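Local atomic coordinates of uncharacterized protein (Silicibacter pomeroyi DSS-3, PDB entry 2QTP), a protein that is of unknown function but probably has a role in amino-acid metabolism and adopts a novel variant of the Bacillus chorismate mutase fold. Residues R6-F11 with G63-Q68; N38-R43 with L48-D53; Q68-R73 with V167-S172; A96-P101 with I163-A168. All blocks are in the same frame, centred on the assembly; numbering follows the deposited sequence.

Contacts 1, 2 and 3 all use helix 49-70: contact 2 at its start, contacts 1 and 3 at its far end, where they share Gln68. Contact 4 brings in helix 92-98 instead. Contacts 1, 3 and 4 seat helices on the same sheet, and 3 and 4 both use strand 162-171. Contact 4 is core and wholly aliphatic. Contact 1 is a surface contact in which two aliphatic residues meet an arginine. Contacts 2 and 3 are partly buried and mix apolar packing with carboxylates. Contact 2 touches contact 4, while contacts 2 and 3 lie on opposite sides of the centre of the chain, about 29 Å apart between centres.

Contact 1: residues R6-F11 with G63-Q68; sequences RKIAVF and GERCVQ
Arg65 reaches from helix 49-70 onto Ile8 and Val10 of strand 5-15. Both strand residues direct their CB toward the helix, and each crosses the arginine side chain at about a right angle. Val10 CG2 sits over one face of the guanidinium, 4.0 Å from Arg65 NH2. The same methyl lies 4.1 Å from Arg65 CB. The arginine thus curls round it, because its chain is bent at both middle torsions (chi2 -60°, chi3 -62°). Ile8 comes to the other terminal nitrogen. Its CG2 approaches Arg65 NH1 obliquely at 3.8 Å, and its CD1 is 4.0 Å from the same nitrogen. No hydrogen bond joins the two segments. The contact is apolar shielding of a charged group near the surface, with none of its three residues fully buried. Arg65 also touches Ala32 of strand 21-37, so it spans two strands. Further along the helix, Ala69 continues the row on Val10. Strand 5-15 pairs antiparallel with strand 21-37, through Ala9 with Val33 among others. Ala9 points away from the helix and meets Leu154, so strand 5-15 lies between helix 49-70 and the loop that carries Leu154.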
loop_
_atom_site.group_PDB
_atom_site.type_symbol
_atom_site.label_atom_id
_atom_site.label_comp_id
_atom_site.label_asym_id
_atom_site.label_seq_id
_atom_site.Cartn_x
_atom_site.Cartn_y
_atom_site.Cartn_z
ATOM N N ARG A 6 1.353 14.105 1.419
ATOM C CA ARG A 6 0.258 14.867 2.041
ATOM C C ARG A 6 -0.312 14.227 3.329
ATOM O O ARG A 6 -0.594 14.909 4.332
ATOM C CB ARG A 6 -0.867 15.069 1.028
ATOM C CG ARG A 6 -2.051 15.830 1.594
ATOM C CD ARG A 6 -2.993 16.319 0.497
ATOM N NE ARG A 6 -3.756 15.252 -0.160
ATOM C CZ ARG A 6 -4.923 14.792 0.268
ATOM N NH1 ARG A 6 -5.482 15.278 1.369
ATOM N NH2 ARG A 6 -5.554 13.844 -0.413
ATOM N N LYS A 7 -0.491 12.906 3.275
ATOM C CA LYS A 7 -1.130 12.124 4.339
ATOM C C LYS A 7 -0.465 10.764 4.437
ATOM O O LYS A 7 -0.117 10.174 3.403
ATOM C CB LYS A 7 -2.594 11.781 3.964
ATOM C CG LYS A 7 -3.683 12.647 4.400
ATOM C CD LYS A 7 -5.013 11.908 4.231
ATOM C CE LYS A 7 -6.179 12.724 4.764
ATOM N NZ LYS A 7 -7.426 11.900 4.758
ATOM N N ILE A 8 -0.359 10.250 5.656
ATOM C CA ILE A 8 0.046 8.870 5.898
ATOM C C ILE A 8 -1.053 8.266 6.770
ATOM O O ILE A 8 -1.563 8.912 7.659
ATOM C CB ILE A 8 1.397 8.729 6.647
ATOM C CG1 ILE A 8 2.563 9.149 5.769
ATOM C CG2 ILE A 8 1.638 7.260 7.071
ATOM C CD1 ILE A 8 3.860 9.105 6.511
ATOM N N ALA A 9 -1.427 7.026 6.502
ATOM C CA ALA A 9 -2.475 6.379 7.285
ATOM C C ALA A 9 -2.054 4.945 7.564
ATOM O O ALA A 9 -1.437 4.299 6.695
ATOM C CB ALA A 9 -3.786 6.425 6.530
ATOM N N VAL A 10 -2.360 4.460 8.766
ATOM C CA VAL A 10 -2.047 3.074 9.157
ATOM C C VAL A 10 -3.338 2.413 9.667
ATOM O O VAL A 10 -4.081 3.012 10.459
ATOM C CB VAL A 10 -0.894 3.018 10.189
ATOM C CG1 VAL A 10 -0.568 1.582 10.583
ATOM C CG2 VAL A 10 0.362 3.720 9.626
ATOM N N PHE A 11 -3.623 1.214 9.168
ATOM C CA PHE A 11 -4.846 0.433 9.517
ATOM C C PHE A 11 -4.389 -0.909 10.065
ATOM O O PHE A 11 -3.561 -1.573 9.432
ATOM C CB PHE A 11 -5.722 0.123 8.284
ATOM C CG PHE A 11 -6.026 1.321 7.387
ATOM C CD1 PHE A 11 -5.027 1.991 6.692
ATOM C CD2 PHE A 11 -7.346 1.728 7.180
ATOM C CE1 PHE A 11 -5.341 3.076 5.864
ATOM C CE2 PHE A 11 -7.672 2.811 6.330
ATOM C CZ PHE A 11 -6.667 3.482 5.686
ATOM N N GLY A 63 6.658 0.004 4.958
ATOM C CA GLY A 63 6.949 -1.311 5.547
ATOM C C GLY A 63 7.323 -1.215 7.033
ATOM O O GLY A 63 6.923 -2.043 7.829
ATOM N N GLU A 64 8.093 -0.193 7.383
ATOM C CA GLU A 64 8.488 0.085 8.757
ATOM C C GLU A 64 7.278 0.506 9.594
ATOM O O GLU A 64 7.171 0.097 10.748
ATOM C CB GLU A 64 9.566 1.181 8.796
ATOM C CG GLU A 64 9.875 1.762 10.210
ATOM C CD GLU A 64 10.574 0.766 11.154
ATOM O OE1 GLU A 64 11.307 -0.121 10.658
ATOM O OE2 GLU A 64 10.411 0.880 12.399
ATOM N N ARG A 65 6.383 1.323 9.035
ATOM C CA ARG A 65 5.169 1.710 9.766
ATOM C C ARG A 65 4.318 0.490 10.082
ATOM O O ARG A 65 3.770 0.378 11.184
ATOM C CB ARG A 65 4.331 2.756 9.011
ATOM C CG ARG A 65 5.030 4.102 8.795
ATOM C CD ARG A 65 5.439 4.823 10.098
ATOM N NE ARG A 65 4.256 5.135 10.895
ATOM C CZ ARG A 65 3.574 6.284 10.865
ATOM N NH1 ARG A 65 3.960 7.315 10.103
ATOM N NH2 ARG A 65 2.490 6.401 11.637
ATOM N N CYS A 66 4.238 -0.446 9.137
ATOM C CA CYS A 66 3.501 -1.703 9.356
ATOM C C CYS A 66 4.014 -2.496 10.543
ATOM O O CYS A 66 3.236 -2.892 11.407
ATOM C CB CYS A 66 3.542 -2.588 8.108
ATOM S SG CYS A 66 2.360 -2.150 6.866
ATOM N N VAL A 67 5.323 -2.746 10.581
ATOM C CA VAL A 67 5.932 -3.515 11.672
ATOM C C VAL A 67 5.865 -2.757 13.006
ATOM O O VAL A 67 5.629 -3.361 14.033
ATOM C CB VAL A 67 7.385 -4.014 11.328
ATOM C CG1 VAL A 67 7.350 -4.871 10.063
ATOM C CG2 VAL A 67 8.372 -2.855 11.162
ATOM N N GLN A 68 6.058 -1.446 12.994
ATOM C CA GLN A 68 5.858 -0.655 14.197
ATOM C C GLN A 68 4.422 -0.743 14.697
ATOM O O GLN A 68 4.210 -0.842 15.885
ATOM C CB GLN A 68 6.213 0.810 13.984
ATOM C CG GLN A 68 7.701 1.073 13.954
ATOM C CD GLN A 68 8.035 2.517 13.581
ATOM O OE1 GLN A 68 7.320 3.169 12.806
ATOM N NE2 GLN A 68 9.139 3.017 14.124
#

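Contact 2: residues N38-R43 with L48-D53; sequences NPFAGR and LTELMD
Phe40 packs its ring among Leu48, Glu50 and Leu51 at the start of helix 49-70. The apolar contacts are the main part. Leu48 CD2 lies 3.6 Å from Phe40 CD2, and Leu51 CD1 meets that same ring carbon at 3.7 Å. Both leucines approach the ring obliquely. The Phe40 CG is anti to its carbonyl carbon (chi1 -52°), which turns the ring toward the helix. Pro39 CG covers one face of the ring from within the loop, 4.0 Å above its plane. Pro39 also touches the helix itself, with CD 3.7 Å from Leu51 CD2. Replacing Phe40 by an alanine would probably open a gap against Leu48 and Leu51, on the loop side of the helix, and leave the Pro39 ring without its flat partner.

The Glu50 carboxylate meets Pro39 and Phe40 by van der Waals contact, without a hydrogen bond between the segments. Its extended chain runs past Pro39 in the opposite direction and brings OE2 to 3.4 Å from Pro39 CB. The Glu50 carboxylate plane stands 75° from the Phe40 ring.

Within the loop, Asn38 OD1 accepts from Phe40 N at 3.0 Å, with the donor well above the carbonyl plane. Outside it, Asn38 ND2 bonds to His94 ND1 of helix 92-98, which helps fix the amide. The Asn38 OD1 bond closes an Asx turn, within the type I beta turn from Asn38 to Ala41. These turns end strand 21-37 and begin the strand-to-helix connection of a beta-alpha-beta crossover that leads on to strand 79-86.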
loop_
_atom_site.group_PDB
_atom_site.type_symbol
_atom_site.label_atom_id
_atom_site.label_comp_id
_atom_site.label_asym_id
_atom_site.label_seq_id
_atom_site.Cartn_x
_atom_site.Cartn_y
_atom_site.Cartn_z
ATOM N N ASN A 38 1.773 13.258 -7.701
ATOM C CA ASN A 38 2.348 12.573 -8.855
ATOM C C ASN A 38 3.082 13.637 -9.650
ATOM O O ASN A 38 2.446 14.565 -10.154
ATOM C CB ASN A 38 1.210 11.936 -9.657
ATOM C CG ASN A 38 1.651 11.213 -10.883
ATOM O OD1 ASN A 38 2.839 11.168 -11.233
ATOM N ND2 ASN A 38 0.648 10.676 -11.620
ATOM N N PRO A 39 4.427 13.551 -9.738
ATOM C CA PRO A 39 5.128 14.588 -10.526
ATOM C C PRO A 39 4.779 14.577 -12.030
ATOM O O PRO A 39 4.994 15.564 -12.710
ATOM C CB PRO A 39 6.622 14.237 -10.303
ATOM C CG PRO A 39 6.614 12.766 -10.078
ATOM C CD PRO A 39 5.379 12.561 -9.196
ATOM N N PHE A 40 4.200 13.484 -12.515
ATOM C CA PHE A 40 3.854 13.337 -13.908
ATOM C C PHE A 40 2.369 13.511 -14.183
ATOM O O PHE A 40 1.919 13.169 -15.251
ATOM C CB PHE A 40 4.348 11.975 -14.411
ATOM C CG PHE A 40 5.830 11.714 -14.119
ATOM C CD1 PHE A 40 6.765 12.704 -14.298
ATOM C CD2 PHE A 40 6.269 10.465 -13.705
ATOM C CE1 PHE A 40 8.106 12.471 -14.048
ATOM C CE2 PHE A 40 7.610 10.236 -13.437
ATOM C CZ PHE A 40 8.518 11.241 -13.616
ATOM N N ALA A 41 1.615 14.018 -13.211
ATOM C CA ALA A 41 0.209 14.290 -13.399
ATOM C C ALA A 41 0.057 15.330 -14.506
ATOM O O ALA A 41 0.767 16.329 -14.517
ATOM C CB ALA A 41 -0.475 14.783 -12.075
ATOM N N GLY A 42 -0.866 15.084 -15.430
ATOM C CA GLY A 42 -1.113 15.984 -16.570
ATOM C C GLY A 42 -0.082 15.931 -17.665
ATOM O O GLY A 42 -0.137 16.705 -18.606
ATOM N N ARG A 43 0.839 14.992 -17.572
ATOM C CA ARG A 43 1.985 14.916 -18.469
ATOM C C ARG A 43 2.156 13.533 -19.113
ATOM O O ARG A 43 1.742 12.502 -18.564
ATOM C CB ARG A 43 3.246 15.186 -17.649
ATOM C CG ARG A 43 3.359 16.603 -17.134
ATOM C CD ARG A 43 4.508 16.747 -16.153
ATOM N NE ARG A 43 4.462 18.045 -15.483
ATOM C CZ ARG A 43 5.133 19.133 -15.880
ATOM N NH1 ARG A 43 5.952 19.114 -16.936
ATOM N NH2 ARG A 43 4.985 20.258 -15.203
ATOM N N LEU A 48 10.477 7.298 -16.042
ATOM C CA LEU A 48 9.771 7.313 -14.760
ATOM C C LEU A 48 10.706 7.101 -13.572
ATOM O O LEU A 48 10.258 6.762 -12.502
ATOM C CB LEU A 48 8.670 6.241 -14.789
ATOM C CG LEU A 48 7.699 6.351 -15.968
ATOM C CD1 LEU A 48 6.707 5.154 -16.075
ATOM C CD2 LEU A 48 6.909 7.688 -15.848
ATOM N N THR A 49 12.008 7.288 -13.776
ATOM C CA THR A 49 13.014 7.124 -12.737
ATOM C C THR A 49 12.578 7.776 -11.428
ATOM O O THR A 49 12.685 7.175 -10.359
ATOM C CB THR A 49 14.361 7.721 -13.230
ATOM O OG1 THR A 49 14.817 6.947 -14.341
ATOM C CG2 THR A 49 15.468 7.764 -12.132
ATOM N N GLU A 50 12.081 9.003 -11.523
ATOM C CA GLU A 50 11.743 9.774 -10.347
ATOM C C GLU A 50 10.685 9.046 -9.500
ATOM O O GLU A 50 10.769 9.046 -8.276
ATOM C CB GLU A 50 11.261 11.176 -10.760
ATOM C CG GLU A 50 11.052 12.120 -9.580
ATOM C CD GLU A 50 10.360 13.446 -9.926
ATOM O OE1 GLU A 50 10.425 13.918 -11.095
ATOM O OE2 GLU A 50 9.756 14.004 -8.979
ATOM N N LEU A 51 9.718 8.394 -10.140
ATOM C CA LEU A 51 8.740 7.616 -9.380
ATOM C C LEU A 51 9.308 6.306 -8.811
ATOM O O LEU A 51 8.835 5.875 -7.779
ATOM C CB LEU A 51 7.461 7.345 -10.170
ATOM C CG LEU A 51 6.421 8.473 -10.250
ATOM C CD1 LEU A 51 5.256 8.038 -11.119
ATOM C CD2 LEU A 51 5.908 8.926 -8.909
HETATM N N MSE A 52 10.288 5.671 -9.486
HETATM C CA MSE A 52 10.904 4.459 -8.974
HETATM C C MSE A 52 11.732 4.781 -7.739
HETATM O O MSE A 52 11.688 4.037 -6.759
HETATM C CB MSE A 52 11.788 3.759 -10.022
HETATM C CG MSE A 52 11.075 3.344 -11.319
HETATM SE SE MSE A 52 12.104 2.249 -12.473
HETATM C CE MSE A 52 10.691 2.058 -13.816
ATOM N N ASP A 53 12.495 5.872 -7.794
ATOM C CA ASP A 53 13.288 6.315 -6.643
ATOM C C ASP A 53 12.377 6.672 -5.479
ATOM O O ASP A 53 12.637 6.273 -4.362
ATOM C CB ASP A 53 14.164 7.508 -7.003
ATOM C CG ASP A 53 15.270 7.161 -7.986
ATOM O OD1 ASP A 53 15.630 5.976 -8.149
ATOM O OD2 ASP A 53 15.768 8.103 -8.612
#

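Contact 3: residues Q68-R73 with V167-S172; sequences QALGIR and VAVTDS
Asp171 OD2 makes a salt bridge with Arg28 NH2 and also rests against Ile72 CG2 at 3.6 Å. Arg28 NH2 is gripped a second time by Leu70 O. One arginine of strand 21-37 therefore ties the end of helix 49-70 to the end of strand 162-171. The helix closes in a Schellman motif. Gly71 takes positive phi, Gly71 N makes a weak bond to Gln68 O, and Ile72 N probably bonds to Val67 O at 3.1 Å. The reversal turns Ile72 back toward the strand, beside Leu70.

Ile72 and Asp171 approach from opposite directions. Two branches of the isoleucine meet the aspartate: CG2 lies near the carboxylate, and CD1 is 4.0 Å from Asp171 CB. With chi1 at 65°, both CG2 and the CD1 end of the other branch of Ile72 reach Asp171. Ile72 also touches Arg28, so it packs beside both members of the salt bridge. Substituting a glycine for Ile72 would probably leave the Asp171-Arg28 pair less shielded and a gap beside the aspartate.

No hydrogen bond joins the two segments directly. The carboxylate is held by Arg28 of strand 21-37, with Ile72 packed next to it. Leu70 is buried and also touches Ala30 and Ile12, which places it over three strands. Its CD1 lies 4.3 Å from Asp171 CB. The same methyl is 4.4 Å from Val169 CG1. Leu70 CD1 comes a little closer, 4.2 Å, to the carbonyl oxygen Val169 O.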
loop_
_atom_site.group_PDB
_atom_site.type_symbol
_atom_site.label_atom_id
_atom_site.label_comp_id
_atom_site.label_asym_id
_atom_site.label_seq_id
_atom_site.Cartn_x
_atom_site.Cartn_y
_atom_site.Cartn_z
ATOM N N GLN A 68 6.058 -1.446 12.994
ATOM C CA GLN A 68 5.858 -0.655 14.197
ATOM C C GLN A 68 4.422 -0.743 14.697
ATOM O O GLN A 68 4.210 -0.842 15.885
ATOM C CB GLN A 68 6.213 0.810 13.984
ATOM C CG GLN A 68 7.701 1.073 13.954
ATOM C CD GLN A 68 8.035 2.517 13.581
ATOM O OE1 GLN A 68 7.320 3.169 12.806
ATOM N NE2 GLN A 68 9.139 3.017 14.124
ATOM N N ALA A 69 3.441 -0.719 13.800
ATOM C CA ALA A 69 2.038 -0.825 14.193
ATOM C C ALA A 69 1.706 -2.167 14.844
ATOM O O ALA A 69 0.886 -2.239 15.741
ATOM C CB ALA A 69 1.128 -0.602 12.976
ATOM N N LEU A 70 2.312 -3.229 14.350
ATOM C CA LEU A 70 2.070 -4.568 14.838
ATOM C C LEU A 70 3.018 -4.903 15.975
ATOM O O LEU A 70 2.925 -5.962 16.567
ATOM C CB LEU A 70 2.301 -5.588 13.722
ATOM C CG LEU A 70 1.312 -5.656 12.569
ATOM C CD1 LEU A 70 1.965 -6.415 11.382
ATOM C CD2 LEU A 70 -0.010 -6.266 13.020
ATOM N N GLY A 71 3.949 -4.008 16.258
ATOM C CA GLY A 71 4.926 -4.234 17.310
ATOM C C GLY A 71 5.704 -5.512 17.097
ATOM O O GLY A 71 5.912 -6.264 18.041
ATOM N N ILE A 72 6.121 -5.782 15.863
ATOM C CA ILE A 72 6.911 -6.981 15.620
ATOM C C ILE A 72 8.208 -6.610 14.940
ATOM O O ILE A 72 8.384 -5.476 14.494
ATOM C CB ILE A 72 6.153 -8.047 14.771
ATOM C CG1 ILE A 72 5.876 -7.546 13.347
ATOM C CG2 ILE A 72 4.854 -8.444 15.444
ATOM C CD1 ILE A 72 5.217 -8.591 12.473
ATOM N N ARG A 73 9.116 -7.583 14.910
ATOM C CA ARG A 73 10.342 -7.494 14.153
ATOM C C ARG A 73 9.926 -7.941 12.745
ATOM O O ARG A 73 8.995 -8.724 12.601
ATOM C CB ARG A 73 11.421 -8.411 14.757
ATOM N N VAL A 167 1.502 -0.540 1.545
ATOM C CA VAL A 167 2.254 -1.754 1.891
ATOM C C VAL A 167 1.517 -2.447 3.050
ATOM O O VAL A 167 1.114 -1.793 4.031
ATOM C CB VAL A 167 3.701 -1.417 2.292
ATOM C CG1 VAL A 167 4.398 -2.635 2.893
ATOM C CG2 VAL A 167 4.489 -0.806 1.060
ATOM N N ALA A 168 1.328 -3.761 2.939
ATOM C CA ALA A 168 0.633 -4.543 3.958
ATOM C C ALA A 168 1.522 -5.696 4.410
ATOM O O ALA A 168 2.353 -6.180 3.636
ATOM C CB ALA A 168 -0.674 -5.083 3.403
ATOM N N VAL A 169 1.329 -6.105 5.662
ATOM C CA VAL A 169 2.031 -7.194 6.316
ATOM C C VAL A 169 1.010 -7.894 7.228
ATOM O O VAL A 169 0.102 -7.246 7.753
ATOM C CB VAL A 169 3.231 -6.659 7.173
ATOM C CG1 VAL A 169 4.022 -7.803 7.769
ATOM C CG2 VAL A 169 4.173 -5.784 6.321
ATOM N N THR A 170 1.122 -9.212 7.377
ATOM C CA THR A 170 0.278 -9.944 8.296
ATOM C C THR A 170 1.160 -10.604 9.329
ATOM O O THR A 170 2.334 -10.855 9.088
ATOM C CB THR A 170 -0.597 -11.056 7.659
ATOM O OG1 THR A 170 0.237 -12.094 7.166
ATOM C CG2 THR A 170 -1.473 -10.535 6.553
ATOM N N ASP A 171 0.578 -10.836 10.493
ATOM C CA ASP A 171 1.263 -11.509 11.575
ATOM C C ASP A 171 0.379 -12.555 12.224
ATOM O O ASP A 171 -0.768 -12.283 12.603
ATOM C CB ASP A 171 1.668 -10.492 12.630
ATOM C CG ASP A 171 2.309 -11.130 13.824
ATOM O OD1 ASP A 171 3.042 -12.128 13.656
ATOM O OD2 ASP A 171 2.090 -10.623 14.936
ATOM N N SER A 172 0.920 -13.758 12.340
ATOM C CA SER A 172 0.315 -14.828 13.164
ATOM C C SER A 172 -0.638 -15.722 12.370
ATOM O O SER A 172 -0.927 -16.844 12.799
ATOM C CB SER A 172 -0.399 -14.244 14.408
ATOM O OG SER A 172 -0.703 -15.243 15.350
#

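Contact 4: residues A96-P101 with I163-A168; sequences AAILHP and IMVAVA
Ile98 of helix 92-98 meets Val165 and Ile163 of strand 162-171. These three buried residues carry the contact, and Ile98 gives the most surface. Its CD1 reaches Val165 CG2 at 3.6 Å, the closest approach between the segments. Its CG2 lies 3.9 Å from the same Val165 methyl, so both branches of the isoleucine press on one methyl group. The Val165 rotamer, with CG1 anti to the backbone N (chi1 -175°), is what presents CG2 to Ile98.

Ile163 lies two residues earlier on the strand and points to the same side. Its CD1 meets Ile98 CD1 at 4.1 Å, tip to tip. Ile98 also meets Val165 tip to tip, so its CD1 bridges the two strand residues. Its first torsion is far from staggered (chi1 -129°). This leaves CG2 nearly eclipsed with its own carbonyl carbon, which suggests some strain in placing CD1 between its partners. No hydrogen bond crosses; the interface is aliphatic. Just after Ile98, the carbonyl oxygen of Leu99 bonds to Lys82 NZ of strand 79-86.

Strand 162-171 runs antiparallel between strands 21-37 and 79-86. Val165 pairs with Ala34, and Ala166 pairs with Ser83. Ile98 also touches Ile36 of strand 21-37. Leu51 O of helix 49-70 lies 3.5 Å from Ile98 CG1, and Ala97 touches Leu51, so helix 49-70 also touches helix 92-98 here. Selenomethionine Met164 and Ala166 point to the other face, where they meet Leu131 and Val133 of strand 131-135.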
loop_
_atom_site.group_PDB
_atom_site.type_symbol
_atom_site.label_atom_id
_atom_site.label_comp_id
_atom_site.label_asym_id
_atom_site.label_seq_id
_atom_site.Cartn_x
_atom_site.Cartn_y
_atom_site.Cartn_z
ATOM N N ALA A 96 2.848 1.407 -11.780
ATOM C CA ALA A 96 3.889 0.405 -12.036
ATOM C C ALA A 96 5.272 0.862 -11.558
ATOM O O ALA A 96 5.992 0.103 -10.902
ATOM C CB ALA A 96 3.926 0.043 -13.484
ATOM N N ALA A 97 5.631 2.103 -11.891
ATOM C CA ALA A 97 6.938 2.654 -11.579
ATOM C C ALA A 97 7.105 2.753 -10.090
ATOM O O ALA A 97 8.119 2.344 -9.534
ATOM C CB ALA A 97 7.124 4.042 -12.241
ATOM N N ILE A 98 6.106 3.333 -9.438
ATOM C CA ILE A 98 6.163 3.482 -7.987
ATOM C C ILE A 98 6.306 2.108 -7.274
ATOM O O ILE A 98 7.028 2.007 -6.306
ATOM C CB ILE A 98 5.014 4.436 -7.432
ATOM C CG1 ILE A 98 5.644 5.496 -6.518
ATOM C CG2 ILE A 98 3.955 3.662 -6.768
ATOM C CD1 ILE A 98 4.731 6.453 -5.906
ATOM N N LEU A 99 5.764 1.040 -7.836
ATOM C CA LEU A 99 5.840 -0.310 -7.260
ATOM C C LEU A 99 7.010 -1.169 -7.731
ATOM O O LEU A 99 7.156 -2.320 -7.306
ATOM C CB LEU A 99 4.546 -1.081 -7.637
ATOM C CG LEU A 99 3.218 -0.550 -7.052
ATOM C CD1 LEU A 99 2.020 -1.316 -7.628
ATOM C CD2 LEU A 99 3.228 -0.544 -5.511
ATOM N N HIS A 100 7.803 -0.638 -8.643
ATOM C CA HIS A 100 8.897 -1.390 -9.278
ATOM C C HIS A 100 9.985 -1.901 -8.319
ATOM O O HIS A 100 10.293 -3.084 -8.330
ATOM C CB HIS A 100 9.500 -0.535 -10.389
ATOM C CG HIS A 100 10.672 -1.165 -11.056
ATOM N ND1 HIS A 100 10.539 -2.094 -12.060
ATOM C CD2 HIS A 100 12.001 -1.044 -10.821
ATOM C CE1 HIS A 100 11.742 -2.509 -12.425
ATOM N NE2 HIS A 100 12.648 -1.893 -11.686
ATOM N N PRO A 101 10.564 -1.031 -7.482
ATOM C CA PRO A 101 11.627 -1.527 -6.592
ATOM C C PRO A 101 11.186 -2.579 -5.625
ATOM O O PRO A 101 10.066 -2.513 -5.145
ATOM C CB PRO A 101 12.046 -0.268 -5.817
ATOM C CG PRO A 101 10.937 0.678 -5.972
ATOM C CD PRO A 101 10.377 0.417 -7.325
ATOM N N ILE A 163 -0.931 10.000 -6.182
ATOM C CA ILE A 163 -0.827 8.523 -6.107
ATOM C C ILE A 163 -0.993 8.083 -4.630
ATOM O O ILE A 163 -0.431 8.723 -3.726
ATOM C CB ILE A 163 0.506 7.959 -6.653
ATOM C CG1 ILE A 163 0.790 8.465 -8.057
ATOM C CG2 ILE A 163 0.506 6.420 -6.720
ATOM C CD1 ILE A 163 2.076 7.916 -8.659
HETATM N N MSE A 164 -1.823 7.050 -4.400
HETATM C CA MSE A 164 -2.025 6.458 -3.078
HETATM C C MSE A 164 -1.289 5.111 -3.121
HETATM O O MSE A 164 -1.607 4.237 -3.921
HETATM C CB MSE A 164 -3.522 6.289 -2.766
HETATM C CG MSE A 164 -3.811 5.902 -1.369
HETATM SE SE MSE A 164 -5.626 5.761 -0.866
HETATM C CE MSE A 164 -6.150 4.125 -1.873
ATOM N N VAL A 165 -0.251 4.985 -2.311
ATOM C CA VAL A 165 0.599 3.792 -2.296
ATOM C C VAL A 165 0.411 3.067 -0.949
ATOM O O VAL A 165 0.390 3.706 0.063
ATOM C CB VAL A 165 2.075 4.238 -2.434
ATOM C CG1 VAL A 165 2.999 3.020 -2.553
ATOM C CG2 VAL A 165 2.213 5.225 -3.630
ATOM N N ALA A 166 0.323 1.746 -0.959
ATOM C CA ALA A 166 0.110 0.939 0.221
ATOM C C ALA A 166 1.068 -0.253 0.313
ATOM O O ALA A 166 1.410 -0.886 -0.692
ATOM C CB ALA A 166 -1.366 0.424 0.257
ATOM N N VAL A 167 1.502 -0.540 1.545
ATOM C CA VAL A 167 2.254 -1.754 1.891
ATOM C C VAL A 167 1.517 -2.447 3.050
ATOM O O VAL A 167 1.114 -1.793 4.031
ATOM C CB VAL A 167 3.701 -1.417 2.292
ATOM C CG1 VAL A 167 4.398 -2.635 2.893
ATOM C CG2 VAL A 167 4.489 -0.806 1.060
ATOM N N ALA A 168 1.328 -3.761 2.939
ATOM C CA ALA A 168 0.633 -4.543 3.958
ATOM C C ALA A 168 1.522 -5.696 4.410
ATOM O O ALA A 168 2.353 -6.180 3.636
ATOM C CB ALA A 168 -0.674 -5.083 3.403
#